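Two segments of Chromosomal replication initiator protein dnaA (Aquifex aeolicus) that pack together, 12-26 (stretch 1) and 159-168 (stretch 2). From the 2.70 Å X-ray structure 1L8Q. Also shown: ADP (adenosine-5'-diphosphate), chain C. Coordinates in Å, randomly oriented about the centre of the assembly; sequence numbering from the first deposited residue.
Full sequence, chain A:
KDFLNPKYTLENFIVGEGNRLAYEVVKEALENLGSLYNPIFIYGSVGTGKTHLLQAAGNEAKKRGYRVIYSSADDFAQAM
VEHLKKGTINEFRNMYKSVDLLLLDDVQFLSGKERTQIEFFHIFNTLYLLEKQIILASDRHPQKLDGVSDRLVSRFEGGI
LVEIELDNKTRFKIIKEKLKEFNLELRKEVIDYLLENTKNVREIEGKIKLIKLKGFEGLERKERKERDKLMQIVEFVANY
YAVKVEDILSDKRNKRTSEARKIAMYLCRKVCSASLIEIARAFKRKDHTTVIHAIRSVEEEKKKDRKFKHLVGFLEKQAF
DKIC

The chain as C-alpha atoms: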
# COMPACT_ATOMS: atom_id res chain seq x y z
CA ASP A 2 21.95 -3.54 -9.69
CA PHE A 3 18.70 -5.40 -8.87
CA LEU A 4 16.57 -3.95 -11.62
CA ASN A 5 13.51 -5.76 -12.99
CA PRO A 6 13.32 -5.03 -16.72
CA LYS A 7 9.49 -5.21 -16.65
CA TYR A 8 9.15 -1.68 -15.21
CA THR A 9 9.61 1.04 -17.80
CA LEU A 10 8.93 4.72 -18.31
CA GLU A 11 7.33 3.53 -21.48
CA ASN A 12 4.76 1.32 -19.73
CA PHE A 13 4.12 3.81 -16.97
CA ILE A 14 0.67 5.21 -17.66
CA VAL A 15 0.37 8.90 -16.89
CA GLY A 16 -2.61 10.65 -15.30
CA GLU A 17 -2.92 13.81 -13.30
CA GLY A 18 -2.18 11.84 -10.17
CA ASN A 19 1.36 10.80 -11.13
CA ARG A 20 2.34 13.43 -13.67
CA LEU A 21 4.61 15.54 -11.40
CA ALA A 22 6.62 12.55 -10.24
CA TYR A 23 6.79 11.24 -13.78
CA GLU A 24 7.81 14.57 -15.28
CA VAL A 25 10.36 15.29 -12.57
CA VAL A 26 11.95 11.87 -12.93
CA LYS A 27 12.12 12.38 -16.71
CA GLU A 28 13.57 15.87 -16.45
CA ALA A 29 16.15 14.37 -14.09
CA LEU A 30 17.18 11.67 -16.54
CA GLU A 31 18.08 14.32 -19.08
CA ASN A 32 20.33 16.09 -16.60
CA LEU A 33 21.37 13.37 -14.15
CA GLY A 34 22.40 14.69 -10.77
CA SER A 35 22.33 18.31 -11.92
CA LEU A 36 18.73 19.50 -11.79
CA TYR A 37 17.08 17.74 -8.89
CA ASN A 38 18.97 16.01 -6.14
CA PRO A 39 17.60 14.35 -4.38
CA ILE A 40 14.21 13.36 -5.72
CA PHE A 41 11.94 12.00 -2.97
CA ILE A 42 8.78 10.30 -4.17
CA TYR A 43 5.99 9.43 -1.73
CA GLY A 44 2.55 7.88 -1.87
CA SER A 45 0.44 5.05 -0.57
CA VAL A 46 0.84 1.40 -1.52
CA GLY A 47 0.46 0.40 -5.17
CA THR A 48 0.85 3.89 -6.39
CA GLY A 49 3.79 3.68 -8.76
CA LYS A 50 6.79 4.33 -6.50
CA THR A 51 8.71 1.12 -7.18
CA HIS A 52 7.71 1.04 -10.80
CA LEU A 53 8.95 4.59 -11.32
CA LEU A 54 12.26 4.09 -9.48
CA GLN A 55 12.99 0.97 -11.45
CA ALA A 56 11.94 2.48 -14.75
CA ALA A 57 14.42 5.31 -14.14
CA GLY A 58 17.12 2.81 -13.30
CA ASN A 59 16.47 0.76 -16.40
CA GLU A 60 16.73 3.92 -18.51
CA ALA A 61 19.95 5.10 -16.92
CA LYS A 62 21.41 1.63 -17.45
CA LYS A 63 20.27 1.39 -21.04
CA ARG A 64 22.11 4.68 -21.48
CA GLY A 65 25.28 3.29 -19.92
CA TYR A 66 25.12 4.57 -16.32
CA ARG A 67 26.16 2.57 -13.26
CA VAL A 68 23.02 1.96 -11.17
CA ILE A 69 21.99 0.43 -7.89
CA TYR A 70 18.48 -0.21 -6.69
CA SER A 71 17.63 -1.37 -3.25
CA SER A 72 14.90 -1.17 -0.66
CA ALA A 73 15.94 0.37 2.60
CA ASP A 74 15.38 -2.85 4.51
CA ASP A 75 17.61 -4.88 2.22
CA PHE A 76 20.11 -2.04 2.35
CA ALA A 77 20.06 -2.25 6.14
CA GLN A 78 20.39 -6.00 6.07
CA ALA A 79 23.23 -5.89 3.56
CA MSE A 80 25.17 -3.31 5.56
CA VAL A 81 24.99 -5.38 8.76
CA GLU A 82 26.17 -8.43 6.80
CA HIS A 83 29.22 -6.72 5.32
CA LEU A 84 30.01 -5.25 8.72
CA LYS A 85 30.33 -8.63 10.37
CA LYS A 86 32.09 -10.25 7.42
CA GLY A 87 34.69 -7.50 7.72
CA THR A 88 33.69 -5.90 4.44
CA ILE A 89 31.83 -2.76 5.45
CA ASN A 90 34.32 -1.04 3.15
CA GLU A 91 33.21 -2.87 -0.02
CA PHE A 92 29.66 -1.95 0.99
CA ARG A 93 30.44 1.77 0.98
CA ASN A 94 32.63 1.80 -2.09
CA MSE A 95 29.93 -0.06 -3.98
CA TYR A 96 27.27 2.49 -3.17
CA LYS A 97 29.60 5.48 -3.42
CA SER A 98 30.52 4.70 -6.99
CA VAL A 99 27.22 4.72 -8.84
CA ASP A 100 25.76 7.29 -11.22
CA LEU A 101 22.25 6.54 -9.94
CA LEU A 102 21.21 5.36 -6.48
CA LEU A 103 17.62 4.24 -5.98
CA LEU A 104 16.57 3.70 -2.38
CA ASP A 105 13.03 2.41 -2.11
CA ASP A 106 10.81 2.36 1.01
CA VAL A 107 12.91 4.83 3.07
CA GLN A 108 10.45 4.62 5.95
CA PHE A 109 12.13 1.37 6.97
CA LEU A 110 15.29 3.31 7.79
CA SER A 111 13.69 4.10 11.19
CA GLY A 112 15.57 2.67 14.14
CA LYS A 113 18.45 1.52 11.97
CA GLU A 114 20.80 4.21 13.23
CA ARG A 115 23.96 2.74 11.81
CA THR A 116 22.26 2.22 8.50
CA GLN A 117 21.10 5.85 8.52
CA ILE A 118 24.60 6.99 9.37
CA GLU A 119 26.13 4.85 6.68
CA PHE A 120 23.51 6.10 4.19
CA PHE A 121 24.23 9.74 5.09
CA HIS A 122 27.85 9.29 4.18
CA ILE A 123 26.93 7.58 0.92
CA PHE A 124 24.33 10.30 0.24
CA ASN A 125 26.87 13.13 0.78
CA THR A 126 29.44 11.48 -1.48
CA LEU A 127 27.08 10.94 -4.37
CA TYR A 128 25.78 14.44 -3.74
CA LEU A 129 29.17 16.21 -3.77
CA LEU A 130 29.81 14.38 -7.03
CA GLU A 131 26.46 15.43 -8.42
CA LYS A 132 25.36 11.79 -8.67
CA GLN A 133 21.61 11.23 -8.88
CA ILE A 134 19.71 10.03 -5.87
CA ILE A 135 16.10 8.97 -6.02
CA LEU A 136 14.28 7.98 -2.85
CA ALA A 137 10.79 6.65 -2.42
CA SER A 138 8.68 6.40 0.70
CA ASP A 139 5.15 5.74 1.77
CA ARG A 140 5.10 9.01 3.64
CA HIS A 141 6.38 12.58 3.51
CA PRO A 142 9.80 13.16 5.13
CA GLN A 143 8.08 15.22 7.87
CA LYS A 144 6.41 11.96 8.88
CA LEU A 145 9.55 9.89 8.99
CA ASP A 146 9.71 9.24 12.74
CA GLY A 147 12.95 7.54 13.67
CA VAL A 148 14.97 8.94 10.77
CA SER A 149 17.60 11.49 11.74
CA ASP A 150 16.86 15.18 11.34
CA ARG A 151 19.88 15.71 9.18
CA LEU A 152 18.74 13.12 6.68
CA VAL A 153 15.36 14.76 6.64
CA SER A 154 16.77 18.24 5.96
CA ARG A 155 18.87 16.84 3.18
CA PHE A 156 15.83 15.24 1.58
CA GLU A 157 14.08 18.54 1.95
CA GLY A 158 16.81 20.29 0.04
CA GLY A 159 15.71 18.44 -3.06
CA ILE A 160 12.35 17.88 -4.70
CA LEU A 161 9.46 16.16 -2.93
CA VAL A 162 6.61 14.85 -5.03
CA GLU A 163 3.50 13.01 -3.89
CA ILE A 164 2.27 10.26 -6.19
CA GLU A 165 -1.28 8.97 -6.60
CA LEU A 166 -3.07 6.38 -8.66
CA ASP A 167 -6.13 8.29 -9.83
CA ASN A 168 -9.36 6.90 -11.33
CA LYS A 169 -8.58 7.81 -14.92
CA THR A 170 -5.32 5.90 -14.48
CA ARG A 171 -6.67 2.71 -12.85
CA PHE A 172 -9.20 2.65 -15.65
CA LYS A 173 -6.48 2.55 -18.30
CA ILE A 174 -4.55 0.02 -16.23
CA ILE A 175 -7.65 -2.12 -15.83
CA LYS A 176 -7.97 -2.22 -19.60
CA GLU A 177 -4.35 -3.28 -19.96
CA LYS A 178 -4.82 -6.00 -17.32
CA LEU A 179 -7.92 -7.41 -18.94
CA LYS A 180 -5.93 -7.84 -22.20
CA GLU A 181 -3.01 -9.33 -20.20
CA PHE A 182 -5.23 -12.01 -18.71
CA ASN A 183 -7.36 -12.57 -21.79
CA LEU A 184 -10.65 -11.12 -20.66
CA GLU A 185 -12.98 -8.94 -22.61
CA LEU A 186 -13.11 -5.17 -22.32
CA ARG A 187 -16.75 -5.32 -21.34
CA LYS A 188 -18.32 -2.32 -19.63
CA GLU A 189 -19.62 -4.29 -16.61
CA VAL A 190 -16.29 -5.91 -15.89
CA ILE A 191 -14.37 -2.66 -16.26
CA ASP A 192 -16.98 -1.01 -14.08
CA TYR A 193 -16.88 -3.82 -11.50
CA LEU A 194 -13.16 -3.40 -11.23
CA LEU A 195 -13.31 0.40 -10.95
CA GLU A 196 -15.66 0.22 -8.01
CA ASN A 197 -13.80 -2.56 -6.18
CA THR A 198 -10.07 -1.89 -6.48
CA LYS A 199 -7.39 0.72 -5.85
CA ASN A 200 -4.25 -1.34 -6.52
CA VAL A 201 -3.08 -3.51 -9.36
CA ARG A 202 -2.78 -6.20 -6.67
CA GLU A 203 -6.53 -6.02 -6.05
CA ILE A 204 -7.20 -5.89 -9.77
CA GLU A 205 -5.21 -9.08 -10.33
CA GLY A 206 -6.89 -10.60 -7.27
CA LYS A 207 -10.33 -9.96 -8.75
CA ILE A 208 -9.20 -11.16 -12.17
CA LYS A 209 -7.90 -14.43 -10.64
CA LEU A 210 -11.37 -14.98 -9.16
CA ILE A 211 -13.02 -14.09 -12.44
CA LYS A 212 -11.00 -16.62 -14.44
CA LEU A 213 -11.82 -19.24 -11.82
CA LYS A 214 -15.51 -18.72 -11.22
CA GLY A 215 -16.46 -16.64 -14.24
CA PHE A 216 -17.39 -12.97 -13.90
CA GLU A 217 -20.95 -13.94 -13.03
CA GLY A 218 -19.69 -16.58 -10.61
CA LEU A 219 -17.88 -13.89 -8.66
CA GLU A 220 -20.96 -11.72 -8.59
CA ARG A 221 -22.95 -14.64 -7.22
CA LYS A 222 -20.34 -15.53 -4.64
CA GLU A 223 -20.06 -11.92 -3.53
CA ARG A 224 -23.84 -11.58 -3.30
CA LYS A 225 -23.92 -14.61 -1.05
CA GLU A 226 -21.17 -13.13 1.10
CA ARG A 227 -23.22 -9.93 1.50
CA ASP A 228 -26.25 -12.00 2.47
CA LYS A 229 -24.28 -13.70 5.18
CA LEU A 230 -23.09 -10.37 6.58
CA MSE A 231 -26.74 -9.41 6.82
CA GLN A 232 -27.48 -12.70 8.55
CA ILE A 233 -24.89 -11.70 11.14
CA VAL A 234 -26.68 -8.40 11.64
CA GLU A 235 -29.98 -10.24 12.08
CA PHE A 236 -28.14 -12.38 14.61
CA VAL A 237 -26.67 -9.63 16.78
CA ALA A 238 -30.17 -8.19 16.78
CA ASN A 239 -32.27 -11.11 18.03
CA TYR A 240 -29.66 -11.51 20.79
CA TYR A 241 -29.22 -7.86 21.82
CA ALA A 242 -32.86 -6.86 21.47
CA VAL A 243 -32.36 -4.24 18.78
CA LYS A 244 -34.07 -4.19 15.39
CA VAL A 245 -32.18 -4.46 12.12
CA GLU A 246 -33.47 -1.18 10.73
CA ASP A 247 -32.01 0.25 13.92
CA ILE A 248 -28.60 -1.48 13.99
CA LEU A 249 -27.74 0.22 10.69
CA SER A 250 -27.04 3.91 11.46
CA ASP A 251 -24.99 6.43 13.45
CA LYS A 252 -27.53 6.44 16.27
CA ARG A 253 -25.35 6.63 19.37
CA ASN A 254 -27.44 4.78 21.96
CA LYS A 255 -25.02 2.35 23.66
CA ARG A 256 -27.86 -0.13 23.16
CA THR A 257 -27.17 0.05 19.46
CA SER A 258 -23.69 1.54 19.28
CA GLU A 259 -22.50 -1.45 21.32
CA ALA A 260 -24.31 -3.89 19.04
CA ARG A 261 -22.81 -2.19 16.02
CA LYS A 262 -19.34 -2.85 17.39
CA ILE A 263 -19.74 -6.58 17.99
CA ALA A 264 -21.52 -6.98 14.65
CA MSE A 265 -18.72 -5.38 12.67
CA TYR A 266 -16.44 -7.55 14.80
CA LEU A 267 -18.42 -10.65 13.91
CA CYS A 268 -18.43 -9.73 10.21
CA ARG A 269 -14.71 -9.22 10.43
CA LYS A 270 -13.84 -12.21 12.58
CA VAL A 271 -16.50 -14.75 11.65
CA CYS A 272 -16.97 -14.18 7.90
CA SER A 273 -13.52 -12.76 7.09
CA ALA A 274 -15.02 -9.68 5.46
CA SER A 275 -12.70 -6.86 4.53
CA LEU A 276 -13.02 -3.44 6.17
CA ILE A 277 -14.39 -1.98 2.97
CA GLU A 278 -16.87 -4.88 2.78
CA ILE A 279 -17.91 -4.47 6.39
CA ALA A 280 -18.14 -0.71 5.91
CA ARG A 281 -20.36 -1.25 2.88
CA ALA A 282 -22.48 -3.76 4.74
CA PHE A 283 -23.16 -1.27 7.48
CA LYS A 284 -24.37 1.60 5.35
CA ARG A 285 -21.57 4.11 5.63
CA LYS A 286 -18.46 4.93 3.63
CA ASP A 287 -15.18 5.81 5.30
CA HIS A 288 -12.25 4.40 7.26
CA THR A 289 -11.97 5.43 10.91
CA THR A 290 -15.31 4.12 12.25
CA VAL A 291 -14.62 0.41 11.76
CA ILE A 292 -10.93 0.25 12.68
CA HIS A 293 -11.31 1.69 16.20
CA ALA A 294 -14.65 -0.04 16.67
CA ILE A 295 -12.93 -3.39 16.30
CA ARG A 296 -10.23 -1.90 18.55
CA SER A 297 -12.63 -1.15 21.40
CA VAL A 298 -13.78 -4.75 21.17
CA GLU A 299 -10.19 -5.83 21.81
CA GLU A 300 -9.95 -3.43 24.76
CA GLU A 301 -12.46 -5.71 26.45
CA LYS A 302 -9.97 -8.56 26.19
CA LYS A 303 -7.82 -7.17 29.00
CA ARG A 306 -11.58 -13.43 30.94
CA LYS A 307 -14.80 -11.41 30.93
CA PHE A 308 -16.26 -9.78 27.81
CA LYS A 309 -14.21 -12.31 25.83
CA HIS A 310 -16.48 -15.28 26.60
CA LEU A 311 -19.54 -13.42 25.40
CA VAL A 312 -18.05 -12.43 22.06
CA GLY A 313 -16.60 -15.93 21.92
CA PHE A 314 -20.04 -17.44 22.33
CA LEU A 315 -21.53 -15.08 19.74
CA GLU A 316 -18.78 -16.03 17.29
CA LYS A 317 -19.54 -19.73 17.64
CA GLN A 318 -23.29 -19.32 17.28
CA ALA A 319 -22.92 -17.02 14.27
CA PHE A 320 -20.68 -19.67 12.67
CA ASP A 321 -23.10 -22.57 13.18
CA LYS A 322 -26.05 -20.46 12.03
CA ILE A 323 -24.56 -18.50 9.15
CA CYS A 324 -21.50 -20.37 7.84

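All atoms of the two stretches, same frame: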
# COMPACT_ATOMS: atom_id res chain seq x y z
N ASN A 12 6.02 1.93 -20.16
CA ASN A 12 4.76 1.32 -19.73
C ASN A 12 4.21 1.91 -18.45
O ASN A 12 3.36 1.31 -17.80
CB ASN A 12 4.82 -0.22 -19.67
CG ASN A 12 5.97 -0.76 -18.84
OD1 ASN A 12 6.58 -1.77 -19.20
ND2 ASN A 12 6.27 -0.10 -17.71
N PHE A 13 4.71 3.08 -18.07
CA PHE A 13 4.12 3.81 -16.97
C PHE A 13 3.03 4.67 -17.57
O PHE A 13 3.30 5.54 -18.40
CB PHE A 13 5.16 4.70 -16.28
CG PHE A 13 4.69 5.31 -14.98
CD1 PHE A 13 4.81 4.61 -13.78
CD2 PHE A 13 4.17 6.60 -14.95
CE1 PHE A 13 4.40 5.19 -12.58
CE2 PHE A 13 3.76 7.17 -13.75
CZ PHE A 13 3.87 6.46 -12.57
N ILE A 14 1.78 4.39 -17.19
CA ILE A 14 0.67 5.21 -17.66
C ILE A 14 0.59 6.49 -16.84
O ILE A 14 0.73 6.47 -15.63
CB ILE A 14 -0.65 4.42 -17.60
CG1 ILE A 14 -0.49 3.08 -18.31
CG2 ILE A 14 -1.78 5.22 -18.23
CD1 ILE A 14 -1.75 2.25 -18.35
N VAL A 15 0.35 7.60 -17.52
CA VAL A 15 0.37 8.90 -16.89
C VAL A 15 -1.02 9.51 -16.79
O VAL A 15 -1.78 9.51 -17.76
CB VAL A 15 1.34 9.85 -17.63
CG1 VAL A 15 1.34 11.24 -17.01
CG2 VAL A 15 2.77 9.26 -17.64
N GLY A 16 -1.35 9.99 -15.60
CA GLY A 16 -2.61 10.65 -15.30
C GLY A 16 -2.30 11.83 -14.39
O GLY A 16 -1.15 12.01 -13.95
N GLU A 17 -3.29 12.63 -14.06
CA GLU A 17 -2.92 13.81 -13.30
C GLU A 17 -2.48 13.50 -11.87
O GLU A 17 -2.01 14.37 -11.15
CB GLU A 17 -3.96 14.94 -13.43
CG GLU A 17 -3.55 15.96 -14.52
CD GLU A 17 -2.77 17.18 -13.98
OE1 GLU A 17 -1.97 17.01 -12.98
OE2 GLU A 17 -2.95 18.30 -14.52
N GLY A 18 -2.56 12.24 -11.50
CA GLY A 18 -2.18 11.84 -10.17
C GLY A 18 -0.72 11.46 -10.04
O GLY A 18 -0.22 11.36 -8.93
N ASN A 19 -0.04 11.23 -11.17
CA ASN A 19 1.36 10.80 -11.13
C ASN A 19 2.24 11.57 -12.10
O ASN A 19 3.41 11.24 -12.30
CB ASN A 19 1.49 9.29 -11.36
CG ASN A 19 0.74 8.82 -12.63
OD1 ASN A 19 0.39 7.64 -12.75
ND2 ASN A 19 0.51 9.73 -13.57
N ARG A 20 1.66 12.60 -12.69
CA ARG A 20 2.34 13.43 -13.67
C ARG A 20 3.60 14.11 -13.13
O ARG A 20 4.69 13.97 -13.72
CB ARG A 20 1.37 14.47 -14.21
CG ARG A 20 1.67 14.95 -15.60
CD ARG A 20 0.75 16.05 -16.06
NE ARG A 20 1.50 17.16 -16.64
CZ ARG A 20 1.11 18.43 -16.63
NH1 ARG A 20 -0.06 18.78 -16.08
NH2 ARG A 20 1.87 19.35 -17.19
N LEU A 21 3.47 14.86 -12.02
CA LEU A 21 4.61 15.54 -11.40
C LEU A 21 5.78 14.57 -11.27
O LEU A 21 6.83 14.76 -11.86
CB LEU A 21 4.25 16.04 -10.01
CG LEU A 21 4.61 17.45 -9.57
CD1 LEU A 21 4.75 17.47 -8.07
CD2 LEU A 21 5.85 17.92 -10.23
N ALA A 22 5.59 13.53 -10.47
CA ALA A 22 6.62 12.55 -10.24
C ALA A 22 7.20 12.11 -11.57
O ALA A 22 8.42 12.16 -11.78
CB ALA A 22 6.06 11.36 -9.50
N TYR A 23 6.34 11.71 -12.48
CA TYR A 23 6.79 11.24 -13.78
C TYR A 23 7.61 12.30 -14.51
O TYR A 23 8.70 12.00 -15.04
CB TYR A 23 5.60 10.83 -14.63
CG TYR A 23 5.97 10.28 -15.97
CD1 TYR A 23 6.37 8.97 -16.11
CD2 TYR A 23 5.91 11.08 -17.12
CE1 TYR A 23 6.72 8.45 -17.34
CE2 TYR A 23 6.24 10.58 -18.34
CZ TYR A 23 6.64 9.26 -18.45
OH TYR A 23 6.97 8.74 -19.68
N GLU A 24 7.11 13.53 -14.56
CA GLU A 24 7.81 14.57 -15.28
C GLU A 24 9.14 14.88 -14.63
O GLU A 24 10.17 14.97 -15.33
CB GLU A 24 6.96 15.83 -15.41
CG GLU A 24 6.02 15.80 -16.61
CD GLU A 24 5.07 16.99 -16.64
OE1 GLU A 24 5.27 17.94 -15.87
OE2 GLU A 24 4.13 16.97 -17.44
N VAL A 25 9.13 15.01 -13.30
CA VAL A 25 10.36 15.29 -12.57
C VAL A 25 11.42 14.21 -12.81
O VAL A 25 12.57 14.51 -13.10
CB VAL A 25 10.11 15.49 -11.06
CG1 VAL A 25 11.43 15.49 -10.28
CG2 VAL A 25 9.35 16.79 -10.82
N VAL A 26 11.02 12.95 -12.72
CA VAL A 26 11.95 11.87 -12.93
C VAL A 26 12.53 11.95 -14.36
O VAL A 26 13.73 11.78 -14.57
CB VAL A 26 11.29 10.49 -12.66
CG1 VAL A 26 12.10 9.35 -13.30
CG2 VAL A 26 11.12 10.27 -11.17
N GLY A 159 15.95 18.83 -1.67
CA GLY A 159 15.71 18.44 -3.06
C GLY A 159 14.32 18.74 -3.58
O GLY A 159 13.80 19.85 -3.41
N ILE A 160 13.72 17.75 -4.23
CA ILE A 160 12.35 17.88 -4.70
C ILE A 160 11.47 16.74 -4.18
O ILE A 160 11.78 15.56 -4.35
CB ILE A 160 12.27 18.00 -6.24
CG1 ILE A 160 10.81 18.13 -6.69
CG2 ILE A 160 12.94 16.83 -6.93
CD1 ILE A 160 10.64 18.91 -8.00
N LEU A 161 10.39 17.12 -3.51
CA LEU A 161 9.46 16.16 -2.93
C LEU A 161 8.21 16.12 -3.77
O LEU A 161 7.58 17.15 -3.97
CB LEU A 161 9.07 16.60 -1.52
CG LEU A 161 10.01 16.26 -0.37
CD1 LEU A 161 11.44 16.28 -0.81
CD2 LEU A 161 9.75 17.19 0.83
N VAL A 162 7.82 14.95 -4.23
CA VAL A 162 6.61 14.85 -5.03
C VAL A 162 5.71 13.68 -4.61
O VAL A 162 6.12 12.53 -4.61
CB VAL A 162 6.91 14.76 -6.53
CG1 VAL A 162 7.99 15.75 -6.90
CG2 VAL A 162 7.37 13.41 -6.87
N GLU A 163 4.48 14.00 -4.26
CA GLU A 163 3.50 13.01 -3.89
C GLU A 163 3.02 12.29 -5.13
O GLU A 163 2.88 12.88 -6.17
CB GLU A 163 2.33 13.71 -3.21
CG GLU A 163 1.26 12.81 -2.65
CD GLU A 163 0.30 13.57 -1.75
OE1 GLU A 163 0.28 14.83 -1.85
OE2 GLU A 163 -0.43 12.93 -0.95
N ILE A 164 2.75 11.00 -5.04
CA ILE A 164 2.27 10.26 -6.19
C ILE A 164 0.96 9.56 -5.87
O ILE A 164 0.78 9.02 -4.78
CB ILE A 164 3.35 9.28 -6.67
CG1 ILE A 164 2.95 8.61 -7.97
CG2 ILE A 164 3.68 8.25 -5.61
CD1 ILE A 164 3.94 7.61 -8.41
N GLU A 165 0.03 9.60 -6.81
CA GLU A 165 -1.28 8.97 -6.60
C GLU A 165 -1.71 8.18 -7.82
O GLU A 165 -1.32 8.49 -8.95
CB GLU A 165 -2.37 10.03 -6.28
CG GLU A 165 -2.48 10.42 -4.82
CD GLU A 165 -3.13 11.81 -4.59
OE1 GLU A 165 -3.38 12.17 -3.41
OE2 GLU A 165 -3.40 12.55 -5.57
N LEU A 166 -2.50 7.15 -7.59
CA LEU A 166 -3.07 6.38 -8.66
C LEU A 166 -4.53 6.79 -8.80
O LEU A 166 -5.39 6.25 -8.12
CB LEU A 166 -2.97 4.91 -8.37
CG LEU A 166 -3.13 4.04 -9.62
CD1 LEU A 166 -1.85 4.09 -10.41
CD2 LEU A 166 -3.47 2.62 -9.24
N ASP A 167 -4.79 7.75 -9.67
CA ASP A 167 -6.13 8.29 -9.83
C ASP A 167 -7.06 7.39 -10.66
O ASP A 167 -6.62 6.47 -11.34
CB ASP A 167 -6.06 9.70 -10.41
CG ASP A 167 -5.76 9.72 -11.93
OD1 ASP A 167 -5.58 8.66 -12.54
OD2 ASP A 167 -5.71 10.78 -12.59
N ASN A 168 -8.35 7.70 -10.62
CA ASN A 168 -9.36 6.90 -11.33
C ASN A 168 -9.13 6.78 -12.83
O ASN A 168 -9.26 5.70 -13.39
CB ASN A 168 -10.78 7.45 -11.06
CG ASN A 168 -11.23 7.26 -9.61
OD1 ASN A 168 -10.94 6.24 -8.99
ND2 ASN A 168 -11.94 8.23 -9.08
PB ADP C . 4.24 0.97 -4.98
O1B ADP C . 5.74 0.73 -5.17
O2B ADP C . 3.85 2.41 -4.85
O3B ADP C . 3.62 0.06 -3.96
PA ADP C . 4.41 -0.26 -7.42
O1A ADP C . 5.42 0.62 -8.13
O2A ADP C . 5.06 -1.44 -6.71
O3A ADP C . 3.57 0.56 -6.35
O5' ADP C . 3.30 -0.74 -8.46
C5' ADP C . 2.29 -1.65 -8.07
C4' ADP C . 1.82 -2.32 -9.33
O4' ADP C . 0.98 -1.42 -10.08
C3' ADP C . 3.02 -2.60 -10.22
O3' ADP C . 2.69 -3.79 -10.93
C2' ADP C . 3.04 -1.42 -11.16
O2' ADP C . 3.68 -1.62 -12.41
C1' ADP C . 1.58 -1.10 -11.34
N9 ADP C . 1.48 0.34 -11.61
C8 ADP C . 1.57 1.34 -10.70
N7 ADP C . 1.43 2.55 -11.31
C5 ADP C . 1.28 2.32 -12.62
C6 ADP C . 1.09 3.15 -13.83
N6 ADP C . 1.05 4.49 -13.75
N1 ADP C . 0.97 2.53 -15.00
C2 ADP C . 1.01 1.19 -15.11
N3 ADP C . 1.17 0.38 -14.05
C4 ADP C . 1.31 0.88 -12.82
O HOH W 1 -5.81 11.68 -15.08

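This is a mainly apolar helix-on-strand contact, pinned at one end by a single direct backbone hydrogen bond and a water bridge. The stretches are far apart in sequence and bury 541 Å² between them. Helix 20-26 runs roughly antiparallel to strand 160-163, at 143°, and the axes approach to 7.6 Å. Such a close approach suits the small side chain of Ala 22, whose CB lies 3.6 Å from Val 162 CG2.

Val 162 is the centre of the apolar patch. Its side chain points toward the helix and meets three residues there. Besides Ala 22, Leu 21 CD1 lies 3.8 Å from Val 162 CB, and Val 25 CG2 lies 4.3 Å from Val 162 CG1. Strand alternation sets the pattern: Ile 160 and Val 162 point toward the helix, while Leu 161 points away. One turn on from Leu 21, Val 25 CG2 also reaches Ile 160 CD1 at 3.8 Å.

Before the helix, the two backbones come closer. Gly 18 and Glu 165 have CA atoms 4.7 Å apart, and Glu 165 N donates to Gly 18 O at 2.8 Å. Gly 18 has no side chain; a CB here would clash with Glu 165 O. Nearby, Asn 19 CB packs on Ile 164 CG1 at 3.8 Å. Ile 164 CD1 also meets the edge of the Phe 13 ring, 4.3 Å from Phe 13 CZ.

Asp 167 points toward the loop. A water accepts from Glu 17 N at 2.9 Å and donates to Asp 167 OD2 at 2.6 Å, linking the stretches. The Asp 167 side chain also caps the helix that follows it.

Ile 14 N donates to ADP N1 at 3.0 Å, and ADP N6 donates to Ile 14 O at 2.7 Å. From stretch 2, Leu 166 CD1 comes within 3.7 Å of ADP N7.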